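Local coordinates for bifunctional endomannanase/endoglucanase (Caldanaerobius polysaccharolyticus, PDB 3W0K), which probably hydrolyses internal beta-linkages of mannan and glucan polysaccharides, as a glycoside hydrolase of family 5 with a beta/alpha-barrel fold, at residues V39-D44 / I77-N82; F129-L134 / D168-I173. All blocks are in the same frame, centred on the assembly; numbering follows the deposited sequence.

Interaction 1: V39-D44 / I77-N82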
loop_
_atom_site.group_PDB
_atom_site.type_symbol
_atom_site.label_atom_id
_atom_site.label_comp_id
_atom_site.label_asym_id
_atom_site.label_seq_id
_atom_site.Cartn_x
_atom_site.Cartn_y
_atom_site.Cartn_z
ATOM N N VAL A 39 -7.644 -0.144 6.891
ATOM C CA VAL A 39 -7.466 -1.323 6.060
ATOM C C VAL A 39 -7.281 -0.866 4.619
ATOM O O VAL A 39 -8.033 -0.022 4.133
ATOM C CB VAL A 39 -8.690 -2.276 6.158
ATOM C CG1 VAL A 39 -8.764 -3.201 4.961
ATOM C CG2 VAL A 39 -8.590 -3.110 7.421
ATOM N N ARG A 40 -6.217 -1.342 3.980
ATOM C CA ARG A 40 -5.970 -1.018 2.581
ATOM C C ARG A 40 -6.273 -2.289 1.801
ATOM O O ARG A 40 -5.847 -3.381 2.186
ATOM C CB ARG A 40 -4.526 -0.572 2.346
ATOM C CG ARG A 40 -4.211 -0.253 0.878
ATOM C CD ARG A 40 -2.874 0.447 0.764
ATOM N NE ARG A 40 -2.493 0.785 -0.611
ATOM C CZ ARG A 40 -1.659 0.070 -1.362
ATOM N NH1 ARG A 40 -1.133 -1.050 -0.894
ATOM N NH2 ARG A 40 -1.237 0.554 -2.528
ATOM N N ILE A 41 -7.044 -2.145 0.728
ATOM C CA ILE A 41 -7.434 -3.279 -0.095
ATOM C C ILE A 41 -6.913 -3.136 -1.527
ATOM O O ILE A 41 -7.553 -2.495 -2.363
ATOM C CB ILE A 41 -8.981 -3.426 -0.134
ATOM C CG1 ILE A 41 -9.552 -3.493 1.288
ATOM C CG2 ILE A 41 -9.376 -4.685 -0.902
ATOM C CD1 ILE A 41 -9.181 -4.748 2.044
ATOM N N PRO A 42 -5.720 -3.684 -1.810
ATOM C CA PRO A 42 -5.130 -3.612 -3.156
ATOM C C PRO A 42 -5.796 -4.672 -4.034
ATOM O O PRO A 42 -5.736 -5.860 -3.724
ATOM C CB PRO A 42 -3.655 -3.925 -2.895
ATOM C CG PRO A 42 -3.716 -4.873 -1.727
ATOM C CD PRO A 42 -4.758 -4.237 -0.838
ATOM N N VAL A 43 -6.429 -4.246 -5.124
ATOM C CA VAL A 43 -7.138 -5.187 -5.991
ATOM C C VAL A 43 -6.634 -5.300 -7.431
ATOM O O VAL A 43 -5.958 -4.408 -7.941
ATOM C CB VAL A 43 -8.669 -4.903 -6.002
ATOM C CG1 VAL A 43 -9.206 -4.845 -4.575
ATOM C CG2 VAL A 43 -8.980 -3.605 -6.737
ATOM N N ASP A 44 -6.993 -6.414 -8.065
ATOM C CA ASP A 44 -6.630 -6.738 -9.446
ATOM C C ASP A 44 -7.889 -6.509 -10.294
ATOM O O ASP A 44 -8.894 -7.196 -10.108
ATOM C CB ASP A 44 -6.206 -8.217 -9.493
ATOM C CG ASP A 44 -5.656 -8.653 -10.842
ATOM O OD1 ASP A 44 -5.999 -8.060 -11.884
ATOM O OD2 ASP A 44 -4.880 -9.628 -10.852
ATOM N N ILE A 77 -13.462 1.048 11.031
ATOM C CA ILE A 77 -12.208 0.909 10.304
ATOM C C ILE A 77 -12.366 1.591 8.954
ATOM O O ILE A 77 -13.347 1.356 8.250
ATOM C CB ILE A 77 -11.860 -0.584 10.081
ATOM C CG1 ILE A 77 -11.528 -1.250 11.419
ATOM C CG2 ILE A 77 -10.694 -0.725 9.109
ATOM C CD1 ILE A 77 -11.353 -2.750 11.334
ATOM N N HIS A 78 -11.435 2.487 8.636
ATOM C CA HIS A 78 -11.430 3.195 7.358
ATOM C C HIS A 78 -10.911 2.239 6.289
ATOM O O HIS A 78 -9.921 1.534 6.510
ATOM C CB HIS A 78 -10.497 4.410 7.433
ATOM C CG HIS A 78 -10.269 5.083 6.112
ATOM N ND1 HIS A 78 -10.989 6.185 5.705
ATOM C CD2 HIS A 78 -9.414 4.796 5.099
ATOM C CE1 HIS A 78 -10.590 6.546 4.497
ATOM N NE2 HIS A 78 -9.636 5.720 4.107
ATOM N N MET A 79 -11.577 2.214 5.136
ATOM C CA MET A 79 -11.152 1.349 4.044
ATOM C C MET A 79 -10.562 2.161 2.901
ATOM O O MET A 79 -11.179 3.109 2.409
ATOM C CB MET A 79 -12.315 0.510 3.514
ATOM C CG MET A 79 -11.882 -0.504 2.454
ATOM S SD MET A 79 -13.226 -1.531 1.834
ATOM C CE MET A 79 -13.387 -0.913 0.166
ATOM N N CYS A 80 -9.349 1.798 2.501
ATOM C CA CYS A 80 -8.681 2.466 1.397
ATOM C C CYS A 80 -8.629 1.493 0.225
ATOM O O CYS A 80 -7.906 0.493 0.267
ATOM C CB CYS A 80 -7.268 2.887 1.800
ATOM S SG CYS A 80 -6.355 3.684 0.464
ATOM N N LEU A 81 -9.434 1.770 -0.798
ATOM C CA LEU A 81 -9.501 0.928 -1.993
ATOM C C LEU A 81 -8.393 1.321 -2.959
ATOM O O LEU A 81 -8.281 2.484 -3.343
ATOM C CB LEU A 81 -10.866 1.084 -2.673
ATOM C CG LEU A 81 -11.086 0.312 -3.977
ATOM C CD1 LEU A 81 -11.032 -1.187 -3.731
ATOM C CD2 LEU A 81 -12.433 0.709 -4.578
ATOM N N ASN A 82 -7.597 0.339 -3.374
ATOM C CA ASN A 82 -6.481 0.583 -4.281
ATOM C C ASN A 82 -6.491 -0.310 -5.515
ATOM O O ASN A 82 -6.812 -1.493 -5.423
ATOM C CB ASN A 82 -5.157 0.356 -3.527
ATOM C CG ASN A 82 -3.954 0.244 -4.461
ATOM O OD1 ASN A 82 -3.379 -0.834 -4.626
ATOM N ND2 ASN A 82 -3.583 1.354 -5.087
#

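Interaction 2: F129-L134 / D168-I173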
loop_
_atom_site.group_PDB
_atom_site.type_symbol
_atom_site.label_atom_id
_atom_site.label_comp_id
_atom_site.label_asym_id
_atom_site.label_seq_id
_atom_site.Cartn_x
_atom_site.Cartn_y
_atom_site.Cartn_z
ATOM N N PHE A 129 -14.685 6.971 6.261
ATOM C CA PHE A 129 -14.744 5.528 6.053
ATOM C C PHE A 129 -14.190 4.991 4.733
ATOM O O PHE A 129 -13.925 3.794 4.625
ATOM C CB PHE A 129 -16.192 5.050 6.210
ATOM C CG PHE A 129 -16.720 5.175 7.607
ATOM C CD1 PHE A 129 -16.438 4.199 8.553
ATOM C CD2 PHE A 129 -17.491 6.272 7.982
ATOM C CE1 PHE A 129 -16.914 4.308 9.858
ATOM C CE2 PHE A 129 -17.973 6.392 9.287
ATOM C CZ PHE A 129 -17.682 5.406 10.224
ATOM N N LEU A 130 -14.007 5.854 3.737
ATOM C CA LEU A 130 -13.525 5.382 2.441
ATOM C C LEU A 130 -12.651 6.361 1.669
ATOM O O LEU A 130 -12.991 7.535 1.525
ATOM C CB LEU A 130 -14.725 4.983 1.567
ATOM C CG LEU A 130 -14.482 4.541 0.121
ATOM C CD1 LEU A 130 -13.738 3.214 0.078
ATOM C CD2 LEU A 130 -15.822 4.417 -0.583
ATOM N N SER A 131 -11.522 5.859 1.171
ATOM C CA SER A 131 -10.608 6.654 0.356
ATOM C C SER A 131 -10.196 5.828 -0.863
ATOM O O SER A 131 -10.296 4.598 -0.849
ATOM C CB SER A 131 -9.375 7.100 1.156
ATOM O OG SER A 131 -8.617 6.003 1.628
ATOM N N PHE A 132 -9.768 6.517 -1.920
ATOM C CA PHE A 132 -9.346 5.878 -3.166
ATOM C C PHE A 132 -7.850 6.084 -3.398
ATOM O O PHE A 132 -7.401 7.221 -3.527
ATOM C CB PHE A 132 -10.085 6.497 -4.365
ATOM C CG PHE A 132 -11.569 6.219 -4.413
ATOM C CD1 PHE A 132 -12.166 5.272 -3.585
ATOM C CD2 PHE A 132 -12.368 6.907 -5.326
ATOM C CE1 PHE A 132 -13.536 5.012 -3.667
ATOM C CE2 PHE A 132 -13.737 6.654 -5.416
ATOM C CZ PHE A 132 -14.321 5.704 -4.584
ATOM N N ASP A 133 -7.100 4.985 -3.467
ATOM C CA ASP A 133 -5.650 5.007 -3.712
ATOM C C ASP A 133 -5.540 4.646 -5.197
ATOM O O ASP A 133 -5.610 3.477 -5.574
ATOM C CB ASP A 133 -4.982 3.958 -2.815
ATOM C CG ASP A 133 -3.468 3.969 -2.901
ATOM O OD1 ASP A 133 -2.874 4.868 -3.538
ATOM O OD2 ASP A 133 -2.865 3.055 -2.307
ATOM N N LEU A 134 -5.346 5.669 -6.026
ATOM C CA LEU A 134 -5.351 5.529 -7.483
ATOM C C LEU A 134 -4.648 4.369 -8.169
ATOM O O LEU A 134 -5.278 3.609 -8.914
ATOM C CB LEU A 134 -4.986 6.862 -8.144
ATOM C CG LEU A 134 -5.803 8.062 -7.649
ATOM C CD1 LEU A 134 -5.550 9.250 -8.568
ATOM C CD2 LEU A 134 -7.299 7.744 -7.629
ATOM N N ASP A 168 -16.231 15.173 -2.373
ATOM C CA ASP A 168 -15.872 14.838 -0.998
ATOM C C ASP A 168 -15.031 13.576 -0.826
ATOM O O ASP A 168 -14.654 13.238 0.296
ATOM C CB ASP A 168 -17.136 14.713 -0.141
ATOM C CG ASP A 168 -17.971 15.986 -0.133
ATOM O OD1 ASP A 168 -17.388 17.084 -0.018
ATOM O OD2 ASP A 168 -19.211 15.884 -0.238
ATOM N N ARG A 169 -14.739 12.882 -1.924
ATOM C CA ARG A 169 -13.954 11.649 -1.860
ATOM C C ARG A 169 -12.457 11.864 -1.653
ATOM O O ARG A 169 -11.787 12.485 -2.486
ATOM C CB ARG A 169 -14.172 10.812 -3.123
ATOM C CG ARG A 169 -13.321 9.536 -3.184
ATOM C CD ARG A 169 -13.661 8.552 -2.064
ATOM N NE ARG A 169 -15.075 8.182 -2.086
ATOM C CZ ARG A 169 -15.879 8.225 -1.029
ATOM N NH1 ARG A 169 -15.411 8.608 0.155
ATOM N NH2 ARG A 169 -17.171 7.953 -1.173
ATOM N N GLU A 170 -11.938 11.321 -0.552
ATOM C CA GLU A 170 -10.519 11.423 -0.238
ATOM C C GLU A 170 -9.747 10.541 -1.208
ATOM O O GLU A 170 -10.116 9.389 -1.455
ATOM C CB GLU A 170 -10.252 10.993 1.206
ATOM C CG GLU A 170 -8.793 11.093 1.634
ATOM C CD GLU A 170 -8.606 10.777 3.105
ATOM O OE1 GLU A 170 -7.983 9.744 3.421
ATOM O OE2 GLU A 170 -9.099 11.558 3.947
ATOM N N ILE A 171 -8.684 11.102 -1.766
ATOM C CA ILE A 171 -7.852 10.413 -2.739
ATOM C C ILE A 171 -6.420 10.295 -2.239
ATOM O O ILE A 171 -5.901 11.199 -1.584
ATOM C CB ILE A 171 -7.895 11.154 -4.100
ATOM C CG1 ILE A 171 -9.317 11.094 -4.669
ATOM C CG2 ILE A 171 -6.909 10.540 -5.087
ATOM C CD1 ILE A 171 -9.568 12.048 -5.820
ATOM N N VAL A 172 -5.812 9.148 -2.526
ATOM C CA VAL A 172 -4.444 8.849 -2.130
ATOM C C VAL A 172 -3.653 8.495 -3.383
ATOM O O VAL A 172 -4.174 7.842 -4.290
ATOM C CB VAL A 172 -4.398 7.622 -1.176
ATOM C CG1 VAL A 172 -2.971 7.356 -0.711
ATOM C CG2 VAL A 172 -5.326 7.834 0.013
ATOM N N ILE A 173 -2.414 8.975 -3.453
ATOM C CA ILE A 173 -1.534 8.674 -4.581
ATOM C C ILE A 173 -0.220 8.123 -4.046
ATOM O O ILE A 173 0.272 8.575 -3.008
ATOM C CB ILE A 173 -1.276 9.907 -5.491
ATOM C CG1 ILE A 173 -0.632 11.054 -4.712
ATOM C CG2 ILE A 173 -2.577 10.361 -6.139
ATOM C CD1 ILE A 173 -0.182 12.206 -5.617
HETATM O O HOH W 1 -6.630 6.997 3.383
#

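Interaction 1: V39-D44 / I77-N82
Arg40 and Asn82 meet on the inner face of two parallel neighbours, strands 38-44 and 78-83, in the closed eight-stranded barrel of a TIM-barrel glycoside hydrolase. Arg40, Pro42, Cys80 and Asn82 point to the barrel interior, while Val39, Ile41, Met79 and Leu81 alternate to the outer face. The side chain of Arg40 begins beside Cys80, with Arg40 CB 4.4 Å from Cys80 CB. Arg40 CG, anti to the backbone N (chi1 179°), passes 3.8 Å from Cys80 O. The chain then stays extended as far as Arg40 NE, which comes 4.0 Å from Asn82 CB. At the tip the guanidinium lies against the Asn82 amide, their planes 26° apart, and Asn82 OD1 sits over one guanidinium face, 3.3 Å from Arg40 NH2. The angle is too poor for a hydrogen bond; with their planes nearly parallel, the two flat polar groups stack. The N-H groups of Arg40 turn to other partners: NE to Asp133 and NH1 to Glu258, both as salt bridges, and NH2 to Asn136. Asn82 ND2 bonds to the backbone of Asp133. Arginine suits this place because its several N-H groups can serve several strands at once; a bound Tris molecule, probably from the crystallisation liquor, lies about 5 Å from its side chain and may mark a pocket. Five backbone bonds join the strands, and Ile41 N to Cys80 O (2.8 Å) is the straightest, at 172°. Outside, branched and long apolar residues pack against helices 25-33 and 62-74: Val39 on Leu28 and Cys72, and Met79 on Ile65. Val39 CG2 touches Ile77 CG2 at 3.6 Å. Farther along, Val43 and Leu81 cross at about a right angle, Val43 CG1 resting 4.2 Å from Leu81 CD1.

Interaction 2: F129-L134 / D168-I173
Val172 N donates to Phe132 O at 2.7 Å, and Phe132 N to Glu170 O at 2.9 Å. Leu134 N continues this parallel ladder to Val172 O. On the face carrying Ser131 and Glu170, a water bridges the small hydroxyl and the long carboxylate, lying 2.8 Å from Ser131 OG and donating to Glu170 OE1; Ser131 OG also bonds to His78. Phe132 points to the other face, where Arg169, bent at chi2 and chi3, lays CG and CD over the ring, Arg169 CD 3.6 Å from the Phe132 centroid and almost exactly on the normal, a CH-pi contact. The flat ring suits the arginine's aliphatic part, whose N-H groups still reach carbonyls: Arg169 NH1 bonds weakly to Leu130 O (3.0 Å), and NH2 to Val125 O. Leu130 CD2 covers one guanidinium face. An alanine in place of Phe132 would probably open a gap beside Arg169 CG and CD and let that chain turn away from its carbonyl partners. Farther along the strands, Leu134 CG packs on Ile171 CG2 at 3.7 Å, and both branched residues reach Ile162 of helix 148-165. Strand 130-133, that helix and strand 170-174 form the beta-alpha-beta unit repeated round a TIM barrel.

In the fold
Interactions 1 and 2 come in series along the chain and sit side by side in one barrel wall, their centres about 10 Å apart. Each closes a beta-alpha-beta unit, across helix 62-74 in the first and helix 148-165 in the second. Strands 78-83 and 130-133 are neighbours in the sheet, so the four segments make a continuous run of strands two to five of the eight. The seam is a ladder of backbone hydrogen bonds, among them a probable one from Asp133 N to Leu81 O (2.8 Å), with Cys80 CB packed on Ser131 OG. Arg40, Asn82, Ser131 and Asp133 bring polar groups to the barrel interior, alongside apolar Pro42 and Val172, while Ile41, Met79, Leu134 and Ile171 pack against the helical shell.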